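PDB 5IWZ: synaptonemal complex protein 2 from Mus musculus, which forms a major component of the axial and lateral elements of meiotic synaptonemal complexes and is required for SYCP3 insertion, normal synapsis and fertility. Local coordinates for residues A[131-136]-A[176-181]; A[138-143]-A[180-185]. One frame throughout, in Å; residues are numbered along the deposited sequence.

Interaction 1. Residues A[131-136]-A[176-181]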
loop_
_atom_site.group_PDB
_atom_site.type_symbol
_atom_site.label_atom_id
_atom_site.label_comp_id
_atom_site.label_asym_id
_atom_site.label_seq_id
_atom_site.Cartn_x
_atom_site.Cartn_y
_atom_site.Cartn_z
ATOM N N ASP A 131 -6.301 -5.346 6.259
ATOM C CA ASP A 131 -7.148 -5.406 7.453
ATOM C C ASP A 131 -6.338 -5.191 8.727
ATOM O O ASP A 131 -6.818 -4.563 9.684
ATOM C CB ASP A 131 -7.866 -6.753 7.518
ATOM C CG ASP A 131 -8.868 -6.934 6.390
ATOM O OD1 ASP A 131 -9.412 -5.908 5.908
ATOM O OD2 ASP A 131 -9.090 -8.097 5.978
ATOM N N LEU A 132 -5.124 -5.736 8.773
ATOM C CA LEU A 132 -4.276 -5.537 9.948
ATOM C C LEU A 132 -3.926 -4.058 10.125
ATOM O O LEU A 132 -4.050 -3.503 11.226
ATOM C CB LEU A 132 -3.018 -6.390 9.817
ATOM C CG LEU A 132 -2.039 -6.380 10.997
ATOM C CD1 LEU A 132 -2.557 -7.225 12.130
ATOM C CD2 LEU A 132 -0.696 -6.893 10.563
ATOM N N PHE A 133 -3.487 -3.399 9.044
ATOM C CA PHE A 133 -3.131 -1.987 9.160
ATOM C C PHE A 133 -4.350 -1.126 9.451
ATOM O O PHE A 133 -4.243 -0.168 10.224
ATOM C CB PHE A 133 -2.413 -1.518 7.898
ATOM C CG PHE A 133 -0.978 -1.957 7.831
ATOM C CD1 PHE A 133 -0.109 -1.689 8.878
ATOM C CD2 PHE A 133 -0.496 -2.647 6.725
ATOM C CE1 PHE A 133 1.216 -2.105 8.832
ATOM C CE2 PHE A 133 0.831 -3.060 6.672
ATOM C CZ PHE A 133 1.685 -2.791 7.728
ATOM N N ASP A 134 -5.525 -1.483 8.893
ATOM C CA ASP A 134 -6.759 -0.768 9.219
ATOM C C ASP A 134 -7.025 -0.789 10.718
ATOM O O ASP A 134 -7.405 0.228 11.314
ATOM C CB ASP A 134 -7.954 -1.378 8.478
ATOM C CG ASP A 134 -7.981 -1.029 6.990
ATOM O OD1 ASP A 134 -7.345 -0.039 6.579
ATOM O OD2 ASP A 134 -8.660 -1.749 6.225
ATOM N N LEU A 135 -6.858 -1.954 11.344
ATOM C CA LEU A 135 -6.988 -2.029 12.790
ATOM C C LEU A 135 -5.899 -1.206 13.477
ATOM O O LEU A 135 -6.164 -0.521 14.466
ATOM C CB LEU A 135 -6.951 -3.492 13.233
ATOM C CG LEU A 135 -7.023 -3.808 14.724
ATOM C CD1 LEU A 135 -8.142 -3.033 15.438
ATOM C CD2 LEU A 135 -7.177 -5.343 14.941
ATOM N N LEU A 136 -4.665 -1.255 12.961
ATOM C CA LEU A 136 -3.608 -0.404 13.504
ATOM C C LEU A 136 -4.010 1.074 13.482
ATOM O O LEU A 136 -3.730 1.815 14.429
ATOM C CB LEU A 136 -2.320 -0.601 12.706
ATOM C CG LEU A 136 -1.008 -1.110 13.311
ATOM C CD1 LEU A 136 0.151 -0.416 12.603
ATOM C CD2 LEU A 136 -0.920 -0.948 14.825
ATOM N N LEU A 176 3.522 1.105 3.062
ATOM C CA LEU A 176 4.175 2.397 2.920
ATOM C C LEU A 176 3.164 3.537 3.008
ATOM O O LEU A 176 3.440 4.583 3.605
ATOM C CB LEU A 176 4.941 2.428 1.597
ATOM C CG LEU A 176 5.710 3.682 1.211
ATOM C CD1 LEU A 176 6.606 4.044 2.363
ATOM C CD2 LEU A 176 6.532 3.434 -0.072
ATOM N N LYS A 177 1.971 3.345 2.456
ATOM C CA LYS A 177 0.987 4.421 2.481
ATOM C C LYS A 177 0.399 4.601 3.876
ATOM O O LYS A 177 0.140 5.735 4.305
ATOM C CB LYS A 177 -0.091 4.144 1.437
ATOM C CG LYS A 177 -1.484 4.555 1.803
ATOM C CD LYS A 177 -2.442 4.245 0.643
ATOM C CE LYS A 177 -2.348 2.778 0.237
ATOM N NZ LYS A 177 -2.736 2.520 -1.183
ATOM N N LYS A 178 0.192 3.503 4.605
ATOM C CA LYS A 178 -0.214 3.622 6.000
ATOM C C LYS A 178 0.863 4.317 6.820
ATOM O O LYS A 178 0.552 5.089 7.733
ATOM C CB LYS A 178 -0.533 2.242 6.574
ATOM C CG LYS A 178 -1.795 1.603 6.021
ATOM C CD LYS A 178 -3.027 2.260 6.614
ATOM C CE LYS A 178 -4.293 1.473 6.313
ATOM N NZ LYS A 178 -4.626 1.463 4.855
ATOM N N MET A 179 2.140 4.059 6.514
ATOM C CA MET A 179 3.202 4.725 7.265
ATOM C C MET A 179 3.210 6.231 7.019
ATOM O O MET A 179 3.373 7.020 7.963
ATOM C CB MET A 179 4.568 4.131 6.924
ATOM C CG MET A 179 5.712 4.951 7.543
ATOM S SD MET A 179 7.340 4.190 7.476
ATOM C CE MET A 179 7.784 4.457 5.766
ATOM N N ASN A 180 3.037 6.648 5.758
ATOM C CA ASN A 180 3.007 8.075 5.446
ATOM C C ASN A 180 1.793 8.758 6.065
ATOM O O ASN A 180 1.876 9.920 6.471
ATOM C CB ASN A 180 3.078 8.276 3.918
ATOM C CG ASN A 180 4.511 8.168 3.412
ATOM O OD1 ASN A 180 5.421 8.621 4.086
ATOM N ND2 ASN A 180 4.721 7.527 2.266
ATOM N N LEU A 181 0.676 8.051 6.170
ATOM C CA LEU A 181 -0.472 8.569 6.904
ATOM C C LEU A 181 -0.151 8.756 8.383
ATOM O O LEU A 181 -0.523 9.773 8.980
ATOM C CB LEU A 181 -1.656 7.616 6.709
ATOM C CG LEU A 181 -2.976 7.889 7.417
ATOM C CD1 LEU A 181 -3.697 9.031 6.725
ATOM C CD2 LEU A 181 -3.830 6.631 7.399
#
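Lys178 reaches from helix 169-185 across to Phe133 and Asp134 of helix 123-141. Its aliphatic part does the packing. CG lies 3.7 Å from Phe133 CB and approaches the ring obliquely. CE sits 3.9 Å from the same Phe133 CB. The chain then bends at its far end (chi4 -66°), which brings the ammonium group to the carboxylate of Asp134. Lys178 NZ and Asp134 OD1 form a long salt bridge of 3.6 Å. Lys178 CE is slightly closer to that oxygen than NZ is. The stronger polar partner of NZ is Glu174, one turn back on the same helix. The amine is thus shared between two acids, one on each helix. CG anti to the carbonyl carbon (chi1 -77°) turns the end of Phe133 away from Lys178; its side chain also touches Ile158 of helix 144-163. With an alanine here in place of Lys178, Asp134 and Glu174 would probably lose their shared cation, and Phe133 CB its aliphatic cover. The helices come close here, with Phe133 CA 7.1 Å from Lys178 CA. Side-by-side helices joined through side chains, with helix 144-163 touching both, are typical of an alpha-solenoid, here the armadillo-repeat-like domain.

Interaction 2. Residues A[138-143]-A[180-185]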
loop_
_atom_site.group_PDB
_atom_site.type_symbol
_atom_site.label_atom_id
_atom_site.label_comp_id
_atom_site.label_asym_id
_atom_site.label_seq_id
_atom_site.Cartn_x
_atom_site.Cartn_y
_atom_site.Cartn_z
ATOM N N VAL A 138 -7.032 2.393 13.629
ATOM C CA VAL A 138 -8.047 2.623 14.661
ATOM C C VAL A 138 -7.391 2.821 16.025
ATOM O O VAL A 138 -7.805 3.681 16.820
ATOM C CB VAL A 138 -9.054 1.453 14.681
ATOM C CG1 VAL A 138 -9.868 1.448 15.975
ATOM C CG2 VAL A 138 -9.984 1.504 13.455
ATOM N N ILE A 139 -6.361 2.026 16.326
ATOM C CA ILE A 139 -5.637 2.194 17.584
ATOM C C ILE A 139 -4.849 3.500 17.583
ATOM O O ILE A 139 -4.749 4.190 18.606
ATOM C CB ILE A 139 -4.711 0.990 17.822
ATOM C CG1 ILE A 139 -5.520 -0.306 17.868
ATOM C CG2 ILE A 139 -3.889 1.202 19.088
ATOM C CD1 ILE A 139 -4.688 -1.535 17.573
ATOM N N TYR A 140 -4.243 3.836 16.447
ATOM C CA TYR A 140 -3.473 5.067 16.355
ATOM C C TYR A 140 -4.355 6.270 16.659
ATOM O O TYR A 140 -3.959 7.158 17.422
ATOM C CB TYR A 140 -2.851 5.148 14.960
ATOM C CG TYR A 140 -2.051 6.385 14.605
ATOM C CD1 TYR A 140 -2.683 7.556 14.194
ATOM C CD2 TYR A 140 -0.662 6.358 14.605
ATOM C CE1 TYR A 140 -1.953 8.673 13.832
ATOM C CE2 TYR A 140 0.074 7.467 14.242
ATOM C CZ TYR A 140 -0.578 8.621 13.856
ATOM O OH TYR A 140 0.140 9.728 13.498
ATOM N N ASP A 141 -5.585 6.279 16.128
ATOM C CA ASP A 141 -6.459 7.445 16.225
ATOM C C ASP A 141 -7.212 7.548 17.542
ATOM O O ASP A 141 -7.879 8.560 17.767
ATOM C CB ASP A 141 -7.482 7.443 15.082
ATOM C CG ASP A 141 -6.838 7.598 13.725
ATOM O OD1 ASP A 141 -7.287 6.926 12.773
ATOM O OD2 ASP A 141 -5.882 8.391 13.604
ATOM N N ILE A 142 -7.136 6.546 18.421
ATOM C CA ILE A 142 -8.003 6.545 19.596
ATOM C C ILE A 142 -7.413 7.249 20.815
ATOM O O ILE A 142 -8.161 7.539 21.764
ATOM C CB ILE A 142 -8.384 5.106 19.984
ATOM C CG1 ILE A 142 -9.673 5.113 20.799
ATOM C CG2 ILE A 142 -7.250 4.453 20.754
ATOM C CD1 ILE A 142 -10.755 5.986 20.186
ATOM N N SER A 143 -6.113 7.538 20.828
ATOM C CA SER A 143 -5.500 8.203 21.976
ATOM C C SER A 143 -4.061 8.550 21.632
ATOM O O SER A 143 -3.540 8.164 20.583
ATOM C CB SER A 143 -5.530 7.329 23.220
ATOM O OG SER A 143 -4.637 6.238 23.071
ATOM N N ASN A 180 3.037 6.648 5.758
ATOM C CA ASN A 180 3.007 8.075 5.446
ATOM C C ASN A 180 1.793 8.758 6.065
ATOM O O ASN A 180 1.876 9.920 6.471
ATOM C CB ASN A 180 3.078 8.276 3.918
ATOM C CG ASN A 180 4.511 8.168 3.412
ATOM O OD1 ASN A 180 5.421 8.621 4.086
ATOM N ND2 ASN A 180 4.721 7.527 2.266
ATOM N N LEU A 181 0.676 8.051 6.170
ATOM C CA LEU A 181 -0.472 8.569 6.904
ATOM C C LEU A 181 -0.151 8.756 8.383
ATOM O O LEU A 181 -0.523 9.773 8.980
ATOM C CB LEU A 181 -1.656 7.616 6.709
ATOM C CG LEU A 181 -2.976 7.889 7.417
ATOM C CD1 LEU A 181 -3.697 9.031 6.725
ATOM C CD2 LEU A 181 -3.830 6.631 7.399
ATOM N N MET A 182 0.554 7.801 8.989
ATOM C CA MET A 182 0.902 7.933 10.402
ATOM C C MET A 182 1.862 9.095 10.626
ATOM O O MET A 182 1.728 9.852 11.596
ATOM C CB MET A 182 1.518 6.632 10.912
ATOM C CG MET A 182 0.567 5.452 10.834
ATOM S SD MET A 182 1.105 3.948 11.671
ATOM C CE MET A 182 2.758 3.693 11.078
ATOM N N LEU A 183 2.846 9.245 9.743
ATOM C CA LEU A 183 3.753 10.372 9.873
ATOM C C LEU A 183 3.025 11.688 9.642
ATOM O O LEU A 183 3.408 12.706 10.220
ATOM C CB LEU A 183 4.915 10.201 8.905
ATOM C CG LEU A 183 5.749 8.931 9.063
ATOM C CD1 LEU A 183 6.677 8.770 7.871
ATOM C CD2 LEU A 183 6.553 8.993 10.355
ATOM N N ASP A 184 1.946 11.671 8.843
ATOM C CA ASP A 184 1.257 12.909 8.473
ATOM C C ASP A 184 0.686 13.630 9.687
ATOM O O ASP A 184 0.773 14.859 9.780
ATOM C CB ASP A 184 0.137 12.624 7.471
ATOM C CG ASP A 184 -0.495 13.901 6.927
ATOM O OD1 ASP A 184 0.272 14.851 6.665
ATOM O OD2 ASP A 184 -1.737 13.962 6.757
ATOM N N ARG A 185 0.066 12.896 10.613
ATOM C CA ARG A 185 -0.513 13.553 11.780
ATOM C C ARG A 185 0.574 14.117 12.693
ATOM O O ARG A 185 0.485 15.265 13.149
ATOM C CB ARG A 185 -1.420 12.581 12.537
ATOM C CG ARG A 185 -1.860 13.084 13.905
ATOM C CD ARG A 185 -0.954 12.546 15.001
ATOM N NE ARG A 185 -1.243 13.120 16.314
ATOM C CZ ARG A 185 -0.396 13.875 17.007
ATOM N NH1 ARG A 185 0.801 14.156 16.515
ATOM N NH2 ARG A 185 -0.744 14.349 18.197
#
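In the armadillo-repeat-like domain, the C-terminal part of helix 123-141 is tied to the last turns of helix 169-185 by Tyr140, which meets Met182 and Arg185. The phenol donates a hydrogen bond to a main-chain carbonyl, that of Met182. The 2.5 Å between Tyr140 OH and Met182 O is unusually short, and the exact length is doubtful. The carbonyl lies oblique to the ring. The CB of Tyr140 is directed toward the other helix, and CG anti to N (chi1 177°) carries the hydroxyl across to that carbonyl.

The side chain of Met182 runs obliquely past the ring. Its CB is 3.7 Å from Tyr140 CE2, and its CG stays near CE2 and CD2. The sulfur makes a Met-aromatic contact. Met182 SD is 5.0 Å from the centroid of the Tyr140 ring and 45° off the ring normal, so it is not centred over a face. The chain turns about the CG-SD bond, which sends CE away from the ring.

This is helix-to-helix packing in an alpha-solenoid. Helix 144-163, which lies between the two in sequence, touches both partners: Lys147 and Leu151 touch the Tyr140 side chain, and Val150 and Ile155 pack on Met182.

Arg185 lies against the hydroxyl end with its aliphatic atoms. Both its CB and its CD come within 3.4 Å of Tyr140 OH. Its guanidinium plane stands 81° from the ring plane, so the two do not stack. This arginine is exposed and poorly ordered, which makes the position of its outer atoms less certain.

Interactions 1 and 2 join the same two helices, 123-141 and 169-185, at successive levels. Their centres are about 9 Å apart. From interaction 1 to interaction 2 both helices are followed toward their C-terminal ends, as expected for neighbours running the same way. Asn180 and Leu181 belong to both, but neither makes a contact between these segments. The character changes along the pair. Interaction 1 relies on a long salt bridge and an aliphatic lysine chain, while interaction 2 has a direct bond from a side chain to a main-chain carbonyl. Interaction 1 lies about 8 Å from the centre of the chain and interaction 2 about 16 Å, measured between centres. This chain is the N-terminal piece of a longer protein.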